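PDB 3GYB: transcriptional regulators (LACI-FAMILY TRANSCRIPTIONAL REGULATORY PROTEIN) from Corynebacterium glutamicum, which probably binds cis-regulatory DNA to control transcription and carries a periplasmic binding protein-like regulatory core that holds a magnesium ion. Local coordinates for residues Y211-L216 and I264-C269; R104-A109 and A179-N184; Y15-F20 and N184-I189. All blocks are in the same frame, centred on the assembly; numbering follows the deposited sequence.

From the N terminus, residues 15-20, in the loop between strand 7-12 and helix 21-31, open the longest closure of the three. It ends 164 residues later, when interaction 3 brings them to the start of helix 185-198. Within that span lies interaction 2, where helix 102-115 meets strand 179-182. The two share Asn-184, which ends the strand segment and caps the helix. Interaction 1 comes afterwards in series, joining the loop after strand 207-211 to the tail beyond strand 258-264. Interactions 1 and 2 thus knit together one subdomain, whereas interaction 3 links it to the other; Asp-185 connects interactions 1 and 3 by bonding Thr-214 N.

Interaction 1: residues Y211-L216 and I264-C269; sequences YDNTPL and IERGTC. With MG (magnesium ion), chain C.
Two largely irregular segments of the chain approach here without backbone pairing, the closest CA atoms, those of Asn-213 and Ile-264, being 7.8 Å apart, so that side chains must span the gap. Asn-213 does so with its amide. The left-handed backbone of this residue and a first torsion that sets CG opposite the backbone N (chi1 -171°) swing the amide out to Arg-266. There a single oxygen accepts hydrogen bonds from both terminal nitrogens of the arginine: Asn-213 OD1 lies 2.8 Å from Arg-266 NH2 and 3.0 Å from Arg-266 NH1. The grip is end-on and forked, and because amide and guanidinium planes are only 12° apart, the two groups form one nearly flat plate. Ile-264 lies on one side of that plate and serves both halves. Its CD1 sits over the amide face, 3.4 Å from Asn-213 CG, while its CG2 rests above the centre of the Arg-266 guanidinium. Hydrogen bonds close to the guanidinium plane and apolar contact above it together restrain the amide. Arg-266 NH1 is shared with the carbonyl of Leu-224, and Asn-213 N is bonded to Thr-226 OG1, which ties the pair to strand 226-228 and the loop before it. Next to this grip the chain turns to a metal: Asp-212 O is 2.2 Å from the magnesium ion, and a metal-bound water reaches Asn-213 O at 2.7 Å. With three waters, Asp-229 OD1 and Ser-231 OG, the coordination reaches six, an all-oxygen shell characteristic of magnesium, built from the loops after strands 207-211 and 226-228 and the start of helix 231-246.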
loop_
_atom_site.group_PDB
_atom_site.type_symbol
_atom_site.label_atom_id
_atom_site.label_comp_id
_atom_site.label_asym_id
_atom_site.label_seq_id
_atom_site.Cartn_x
_atom_site.Cartn_y
_atom_site.Cartn_z
ATOM N N TYR A 211 -3.250 14.160 -0.223
ATOM C CA TYR A 211 -3.118 14.352 1.217
ATOM C C TYR A 211 -2.701 13.020 1.832
ATOM O O TYR A 211 -3.324 11.996 1.561
ATOM C CB TYR A 211 -4.475 14.796 1.795
ATOM C CG TYR A 211 -4.425 15.554 3.114
ATOM C CD1 TYR A 211 -4.974 16.834 3.218
ATOM C CD2 TYR A 211 -3.873 14.983 4.258
ATOM C CE1 TYR A 211 -4.980 17.523 4.429
ATOM C CE2 TYR A 211 -3.871 15.670 5.481
ATOM C CZ TYR A 211 -4.428 16.935 5.552
ATOM O OH TYR A 211 -4.434 17.614 6.756
ATOM N N ASP A 212 -1.631 13.055 2.629
ATOM C CA ASP A 212 -1.063 11.903 3.346
ATOM C C ASP A 212 0.423 11.674 3.102
ATOM O O ASP A 212 1.099 11.139 3.958
ATOM C CB ASP A 212 -1.764 10.575 3.010
ATOM C CG ASP A 212 -3.152 10.463 3.612
ATOM O OD1 ASP A 212 -3.511 11.300 4.466
ATOM O OD2 ASP A 212 -3.878 9.524 3.223
ATOM N N ASN A 213 0.937 12.081 1.949
ATOM C CA ASN A 213 2.339 11.820 1.615
ATOM C C ASN A 213 2.651 10.337 1.818
ATOM O O ASN A 213 3.606 9.958 2.516
ATOM C CB ASN A 213 3.316 12.652 2.446
ATOM C CG ASN A 213 4.746 12.511 1.933
ATOM O OD1 ASN A 213 4.967 12.511 0.723
ATOM N ND2 ASN A 213 5.712 12.386 2.839
ATOM N N THR A 214 1.818 9.507 1.202
ATOM C CA THR A 214 1.964 8.057 1.244
ATOM C C THR A 214 3.245 7.691 0.501
ATOM O O THR A 214 3.789 8.504 -0.248
ATOM C CB THR A 214 0.825 7.364 0.483
ATOM O OG1 THR A 214 0.760 7.903 -0.845
ATOM C CG2 THR A 214 -0.505 7.554 1.182
ATOM N N PRO A 215 3.744 6.464 0.702
ATOM C CA PRO A 215 4.966 6.045 0.007
ATOM C C PRO A 215 4.738 6.120 -1.510
ATOM O O PRO A 215 5.653 6.423 -2.271
ATOM C CB PRO A 215 5.158 4.612 0.492
ATOM C CG PRO A 215 4.634 4.673 1.895
ATOM C CD PRO A 215 3.358 5.477 1.727
ATOM N N LEU A 216 3.505 5.855 -1.935
ATOM C CA LEU A 216 3.148 5.906 -3.351
ATOM C C LEU A 216 3.379 7.301 -3.924
ATOM O O LEU A 216 3.896 7.461 -5.033
ATOM C CB LEU A 216 1.673 5.526 -3.545
ATOM C CG LEU A 216 1.229 4.098 -3.221
ATOM C CD1 LEU A 216 -0.293 4.016 -3.251
ATOM C CD2 LEU A 216 1.834 3.129 -4.226
ATOM N N ILE A 264 4.026 19.453 0.419
ATOM C CA ILE A 264 5.196 18.832 -0.183
ATOM C C ILE A 264 4.948 18.960 -1.674
ATOM O O ILE A 264 4.059 18.308 -2.225
ATOM C CB ILE A 264 5.334 17.340 0.175
ATOM C CG1 ILE A 264 5.568 17.179 1.680
ATOM C CG2 ILE A 264 6.504 16.735 -0.592
ATOM C CD1 ILE A 264 5.727 15.734 2.121
ATOM N N GLU A 265 5.717 19.824 -2.319
ATOM C CA GLU A 265 5.559 20.045 -3.742
ATOM C C GLU A 265 6.348 19.049 -4.571
ATOM O O GLU A 265 7.564 18.892 -4.400
ATOM C CB GLU A 265 5.987 21.465 -4.114
ATOM C CG GLU A 265 5.105 22.551 -3.532
ATOM C CD GLU A 265 5.465 23.925 -4.057
ATOM O OE1 GLU A 265 5.304 24.163 -5.276
ATOM O OE2 GLU A 265 5.915 24.768 -3.253
ATOM N N ARG A 266 5.640 18.362 -5.458
ATOM C CA ARG A 266 6.277 17.414 -6.347
ATOM C C ARG A 266 5.928 17.796 -7.779
ATOM O O ARG A 266 6.054 18.968 -8.140
ATOM C CB ARG A 266 5.870 15.975 -6.011
ATOM C CG ARG A 266 6.427 15.523 -4.655
ATOM C CD ARG A 266 6.548 14.009 -4.528
ATOM N NE ARG A 266 7.134 13.646 -3.236
ATOM C CZ ARG A 266 6.435 13.414 -2.127
ATOM N NH1 ARG A 266 5.107 13.488 -2.140
ATOM N NH2 ARG A 266 7.066 13.139 -0.993
ATOM N N GLY A 267 5.452 16.861 -8.591
ATOM C CA GLY A 267 5.200 17.236 -9.975
ATOM C C GLY A 267 3.793 17.290 -10.526
ATOM O O GLY A 267 3.623 17.437 -11.736
ATOM N N THR A 268 2.785 17.214 -9.668
ATOM C CA THR A 268 1.415 17.206 -10.167
ATOM C C THR A 268 0.627 18.515 -10.150
ATOM O O THR A 268 -0.561 18.523 -10.471
ATOM C CB THR A 268 0.597 16.121 -9.455
ATOM O OG1 THR A 268 0.665 16.327 -8.042
ATOM C CG2 THR A 268 1.140 14.729 -9.795
ATOM N N CYS A 269 1.277 19.616 -9.784
ATOM C CA CYS A 269 0.618 20.922 -9.781
ATOM C C CYS A 269 1.459 21.897 -10.593
ATOM O O CYS A 269 2.675 21.736 -10.703
ATOM C CB CYS A 269 0.457 21.466 -8.353
ATOM S SG CYS A 269 -0.893 20.723 -7.399
HETATM MG MG MG C . 1.600 10.550 5.974
HETATM O O HOH W 1 2.959 9.069 5.000
HETATM O O HOH W 2 3.262 11.951 5.985
HETATM O O HOH W 3 -0.182 9.244 6.118
#

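Interaction 2: residues R104-A109 and A179-N184; sequences RGAEIA and AIFSSN
This is a buried, wholly apolar helix-on-sheet contact, in which helix 102-115 lies against strand 179-182 and Phe-181 of the strand packs its ring against two alanines of the helix. Small residues on the helix permit a near approach: the CA atoms of Ala-109 and Phe-181 are 6.8 Å apart. Phe-181 projects toward the helix, its ring carried out by a first torsion that places CG away from the backbone N (chi1 160°). The two alanines, one helical turn apart, meet it differently. Ala-109 CB lies over a ring face, 3.8 Å from the centroid of Phe-181 and 20° off the ring normal, a CH-pi contact displaced toward the CD1-CE1 side. Ala-106 reaches the far end of the ring obliquely, its CB being 3.8 Å from Phe-181 CE2, with its CA also close to the CZ atom. Both methyls lie on the same side of the ring plane, Ala-109 over the face and Ala-106 nearer the CE2-CZ end. Next to it on the sheet, Ile-209 and Tyr-211 of strand 207-211 pack on Phe-181, and the ring of His-123 meets it at an inclined angle. Elsewhere on the helix, Arg-104 and Glu-107 form a salt bridge, NH1 to OE1 at 2.8 Å, while the guanidinium lies over Ile-108 CG1. At the end of the strand, Ser-182 OG donates to Asn-184 O at 2.9 Å, bracing the turn that leads into the next helix. A helix packed on a parallel strand of the sheet in this way belongs to the layered alpha/beta architecture of the periplasmic binding protein-like fold.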
loop_
_atom_site.group_PDB
_atom_site.type_symbol
_atom_site.label_atom_id
_atom_site.label_comp_id
_atom_site.label_asym_id
_atom_site.label_seq_id
_atom_site.Cartn_x
_atom_site.Cartn_y
_atom_site.Cartn_z
ATOM N N ARG A 104 -6.356 22.802 8.813
ATOM C CA ARG A 104 -5.179 23.521 8.343
ATOM C C ARG A 104 -4.613 22.875 7.078
ATOM O O ARG A 104 -4.268 23.567 6.119
ATOM C CB ARG A 104 -4.112 23.546 9.441
ATOM C CG ARG A 104 -2.779 24.160 9.029
ATOM C CD ARG A 104 -2.936 25.579 8.506
ATOM N NE ARG A 104 -1.644 26.162 8.159
ATOM C CZ ARG A 104 -1.483 27.195 7.339
ATOM N NH1 ARG A 104 -2.536 27.768 6.774
ATOM N NH2 ARG A 104 -0.264 27.650 7.078
ATOM N N GLY A 105 -4.519 21.548 7.084
ATOM C CA GLY A 105 -3.991 20.839 5.932
ATOM C C GLY A 105 -4.775 21.110 4.663
ATOM O O GLY A 105 -4.195 21.376 3.605
ATOM N N ALA A 106 -6.098 21.047 4.767
ATOM C CA ALA A 106 -6.965 21.291 3.622
ATOM C C ALA A 106 -6.880 22.758 3.199
ATOM O O ALA A 106 -7.025 23.087 2.026
ATOM C CB ALA A 106 -8.399 20.922 3.967
ATOM N N GLU A 107 -6.639 23.637 4.164
ATOM C CA GLU A 107 -6.519 25.059 3.868
ATOM C C GLU A 107 -5.251 25.280 3.043
ATOM O O GLU A 107 -5.255 26.022 2.058
ATOM C CB GLU A 107 -6.441 25.859 5.170
ATOM C CG GLU A 107 -6.200 27.347 4.973
ATOM C CD GLU A 107 -6.137 28.099 6.287
ATOM O OE1 GLU A 107 -5.302 27.739 7.147
ATOM O OE2 GLU A 107 -6.924 29.053 6.462
ATOM N N ILE A 108 -4.172 24.622 3.451
ATOM C CA ILE A 108 -2.899 24.738 2.755
ATOM C C ILE A 108 -3.036 24.252 1.317
ATOM O O ILE A 108 -2.576 24.908 0.387
ATOM C CB ILE A 108 -1.805 23.903 3.450
ATOM C CG1 ILE A 108 -1.514 24.484 4.837
ATOM C CG2 ILE A 108 -0.546 23.870 2.593
ATOM C CD1 ILE A 108 -0.481 23.702 5.631
ATOM N N ALA A 109 -3.671 23.096 1.148
ATOM C CA ALA A 109 -3.859 22.516 -0.172
ATOM C C ALA A 109 -4.670 23.422 -1.084
ATOM O O ALA A 109 -4.290 23.669 -2.226
ATOM C CB ALA A 109 -4.549 21.159 -0.053
ATOM N N ALA A 179 -8.084 22.194 -11.563
ATOM C CA ALA A 179 -7.296 21.640 -10.469
ATOM C C ALA A 179 -8.192 20.880 -9.515
ATOM O O ALA A 179 -9.344 21.253 -9.302
ATOM C CB ALA A 179 -6.568 22.759 -9.725
ATOM N N ILE A 180 -7.651 19.810 -8.946
ATOM C CA ILE A 180 -8.393 18.987 -8.007
ATOM C C ILE A 180 -7.621 18.792 -6.712
ATOM O O ILE A 180 -6.425 18.490 -6.737
ATOM C CB ILE A 180 -8.670 17.577 -8.597
ATOM C CG1 ILE A 180 -9.597 17.688 -9.809
ATOM C CG2 ILE A 180 -9.276 16.672 -7.527
ATOM C CD1 ILE A 180 -9.764 16.381 -10.591
ATOM N N PHE A 181 -8.295 19.006 -5.585
ATOM C CA PHE A 181 -7.697 18.750 -4.282
ATOM C C PHE A 181 -8.364 17.456 -3.834
ATOM O O PHE A 181 -9.543 17.441 -3.479
ATOM C CB PHE A 181 -7.984 19.877 -3.274
ATOM C CG PHE A 181 -7.819 19.460 -1.828
ATOM C CD1 PHE A 181 -6.784 18.611 -1.438
ATOM C CD2 PHE A 181 -8.707 19.911 -0.858
ATOM C CE1 PHE A 181 -6.638 18.216 -0.111
ATOM C CE2 PHE A 181 -8.570 19.521 0.474
ATOM C CZ PHE A 181 -7.535 18.672 0.848
ATOM N N SER A 182 -7.610 16.363 -3.892
ATOM C CA SER A 182 -8.109 15.055 -3.501
ATOM C C SER A 182 -7.993 14.893 -1.989
ATOM O O SER A 182 -6.949 15.183 -1.406
ATOM C CB SER A 182 -7.301 13.960 -4.204
ATOM O OG SER A 182 -7.844 12.684 -3.924
ATOM N N SER A 183 -9.060 14.410 -1.360
ATOM C CA SER A 183 -9.072 14.249 0.088
ATOM C C SER A 183 -7.886 13.444 0.599
ATOM O O SER A 183 -7.419 13.666 1.713
ATOM C CB SER A 183 -10.384 13.599 0.542
ATOM O OG SER A 183 -10.571 13.788 1.934
ATOM N N ASN A 184 -7.395 12.509 -0.208
ATOM C CA ASN A 184 -6.235 11.716 0.191
ATOM C C ASN A 184 -5.493 11.194 -1.031
ATOM O O ASN A 184 -5.989 11.285 -2.151
ATOM C CB ASN A 184 -6.654 10.558 1.094
ATOM C CG ASN A 184 -7.752 9.730 0.486
ATOM O OD1 ASN A 184 -7.591 9.165 -0.593
ATOM N ND2 ASN A 184 -8.892 9.669 1.167
#

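Interaction 3: residues Y15-F20 and N184-I189; sequences YSNPWF and NDITAI
Ile-186, in the first turn of its helix, makes the van der Waals contact, packing against Ser-16 and Asn-17. Its CD1 lies 3.6 Å from Ser-16 O, and its CG2 sits over the face of the Asn-17 amide, 4.0 Å from Asn-17 CG. With CG1 turned opposite the backbone N (chi1 -167°), the longer branch of Ile-186 is directed to the Ser-16 carbonyl.

The polar link is made by water. One molecule donates to Asn-17 OD1 at 2.6 Å and accepts from Ile-186 N at 3.0 Å, giving a first-turn amide a partner that the helix itself lacks. Asn-17 OD1 also takes a weak bond from Trp-19 N.

Asn-184 is the N-cap of the helix; its OD1 accepts from Thr-187 N at 2.9 Å, with Thr-187 N nearly on the line of the Asn-184 C=O bond, and from Thr-187 OG1 at 2.8 Å.

The loop between strand 7-12 and helix 21-31 thus faces the N-terminal end of helix 185-198 across the interdomain cleft, with Pro-18 resting on helix 215-218, Ile-186 on Glu-160 of helix 160-173, and Tyr-15 edge-to-face with Phe-20 of the second subunit.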
loop_
_atom_site.group_PDB
_atom_site.type_symbol
_atom_site.label_atom_id
_atom_site.label_comp_id
_atom_site.label_asym_id
_atom_site.label_seq_id
_atom_site.Cartn_x
_atom_site.Cartn_y
_atom_site.Cartn_z
ATOM N N TYR A 15 -5.649 -2.201 3.987
ATOM C CA TYR A 15 -4.247 -2.354 3.608
ATOM C C TYR A 15 -3.947 -1.688 2.264
ATOM O O TYR A 15 -2.790 -1.384 1.963
ATOM C CB TYR A 15 -3.875 -3.842 3.543
ATOM C CG TYR A 15 -3.606 -4.457 4.897
ATOM C CD1 TYR A 15 -2.479 -4.088 5.633
ATOM C CD2 TYR A 15 -4.482 -5.386 5.455
ATOM C CE1 TYR A 15 -2.232 -4.625 6.892
ATOM C CE2 TYR A 15 -4.244 -5.931 6.723
ATOM C CZ TYR A 15 -3.116 -5.541 7.430
ATOM O OH TYR A 15 -2.867 -6.057 8.680
ATOM N N SER A 16 -4.990 -1.462 1.468
ATOM C CA SER A 16 -4.849 -0.843 0.149
ATOM C C SER A 16 -4.547 0.656 0.198
ATOM O O SER A 16 -4.147 1.245 -0.810
ATOM C CB SER A 16 -6.115 -1.079 -0.684
ATOM O OG SER A 16 -6.301 -2.460 -0.952
ATOM N N ASN A 17 -4.750 1.267 1.362
ATOM C CA ASN A 17 -4.475 2.693 1.550
ATOM C C ASN A 17 -3.275 2.769 2.493
ATOM O O ASN A 17 -3.426 2.655 3.707
ATOM C CB ASN A 17 -5.695 3.389 2.170
ATOM C CG ASN A 17 -5.468 4.874 2.393
ATOM O OD1 ASN A 17 -4.446 5.424 1.979
ATOM N ND2 ASN A 17 -6.420 5.529 3.050
ATOM N N PRO A 18 -2.066 2.968 1.940
ATOM C CA PRO A 18 -0.803 3.050 2.680
ATOM C C PRO A 18 -0.545 4.272 3.555
ATOM O O PRO A 18 0.598 4.531 3.917
ATOM C CB PRO A 18 0.241 2.916 1.576
ATOM C CG PRO A 18 -0.394 3.667 0.457
ATOM C CD PRO A 18 -1.831 3.165 0.496
ATOM N N TRP A 19 -1.591 5.008 3.910
ATOM C CA TRP A 19 -1.416 6.192 4.745
ATOM C C TRP A 19 -0.810 5.857 6.116
ATOM O O TRP A 19 -0.088 6.664 6.710
ATOM C CB TRP A 19 -2.765 6.888 4.974
ATOM C CG TRP A 19 -3.584 6.250 6.069
ATOM C CD1 TRP A 19 -4.348 5.119 5.978
ATOM C CD2 TRP A 19 -3.643 6.662 7.440
ATOM N NE1 TRP A 19 -4.874 4.801 7.210
ATOM C CE2 TRP A 19 -4.456 5.732 8.125
ATOM C CE3 TRP A 19 -3.083 7.729 8.157
ATOM C CZ2 TRP A 19 -4.721 5.834 9.494
ATOM C CZ3 TRP A 19 -3.348 7.832 9.520
ATOM C CH2 TRP A 19 -4.160 6.888 10.172
ATOM N N PHE A 20 -1.107 4.657 6.599
ATOM C CA PHE A 20 -0.682 4.191 7.919
ATOM C C PHE A 20 0.722 3.602 8.037
ATOM O O PHE A 20 1.227 3.424 9.146
ATOM C CB PHE A 20 -1.671 3.132 8.398
ATOM C CG PHE A 20 -1.602 1.857 7.599
ATOM C CD1 PHE A 20 -0.701 0.854 7.945
ATOM C CD2 PHE A 20 -2.378 1.696 6.455
ATOM C CE1 PHE A 20 -0.569 -0.291 7.159
ATOM C CE2 PHE A 20 -2.252 0.552 5.661
ATOM C CZ PHE A 20 -1.346 -0.440 6.015
ATOM N N ASN A 184 -7.395 12.509 -0.208
ATOM C CA ASN A 184 -6.235 11.716 0.191
ATOM C C ASN A 184 -5.493 11.194 -1.031
ATOM O O ASN A 184 -5.989 11.285 -2.151
ATOM C CB ASN A 184 -6.654 10.558 1.094
ATOM C CG ASN A 184 -7.752 9.730 0.486
ATOM O OD1 ASN A 184 -7.591 9.165 -0.593
ATOM N ND2 ASN A 184 -8.892 9.669 1.167
ATOM N N ASP A 185 -4.292 10.667 -0.805
ATOM C CA ASP A 185 -3.464 10.158 -1.895
ATOM C C ASP A 185 -4.044 9.000 -2.691
ATOM O O ASP A 185 -3.971 9.001 -3.916
ATOM C CB ASP A 185 -2.094 9.727 -1.363
ATOM C CG ASP A 185 -1.199 10.900 -1.010
ATOM O OD1 ASP A 185 -1.615 12.071 -1.198
ATOM O OD2 ASP A 185 -0.061 10.640 -0.547
ATOM N N ILE A 186 -4.608 8.005 -2.012
ATOM C CA ILE A 186 -5.130 6.853 -2.735
ATOM C C ILE A 186 -6.227 7.298 -3.700
ATOM O O ILE A 186 -6.322 6.800 -4.818
ATOM C CB ILE A 186 -5.634 5.757 -1.756
ATOM C CG1 ILE A 186 -5.872 4.453 -2.518
ATOM C CG2 ILE A 186 -6.896 6.204 -1.049
ATOM C CD1 ILE A 186 -4.618 3.901 -3.184
ATOM N N THR A 187 -7.037 8.261 -3.280
ATOM C CA THR A 187 -8.081 8.770 -4.158
ATOM C C THR A 187 -7.419 9.514 -5.325
ATOM O O THR A 187 -7.869 9.425 -6.470
ATOM C CB THR A 187 -9.028 9.710 -3.382
ATOM O OG1 THR A 187 -9.748 8.936 -2.412
ATOM C CG2 THR A 187 -10.030 10.388 -4.326
ATOM N N ALA A 188 -6.335 10.228 -5.030
ATOM C CA ALA A 188 -5.609 10.989 -6.049
ATOM C C ALA A 188 -5.008 10.079 -7.116
ATOM O O ALA A 188 -4.861 10.489 -8.272
ATOM C CB ALA A 188 -4.506 11.840 -5.396
ATOM N N ILE A 189 -4.643 8.859 -6.730
ATOM C CA ILE A 189 -4.091 7.904 -7.686
ATOM C C ILE A 189 -5.172 7.640 -8.729
ATOM O O ILE A 189 -4.885 7.518 -9.920
ATOM C CB ILE A 189 -3.696 6.569 -7.007
ATOM C CG1 ILE A 189 -2.632 6.820 -5.938
ATOM C CG2 ILE A 189 -3.177 5.587 -8.048
ATOM C CD1 ILE A 189 -1.424 7.560 -6.444
HETATM O O HOH W 4 -4.053 7.822 0.970
#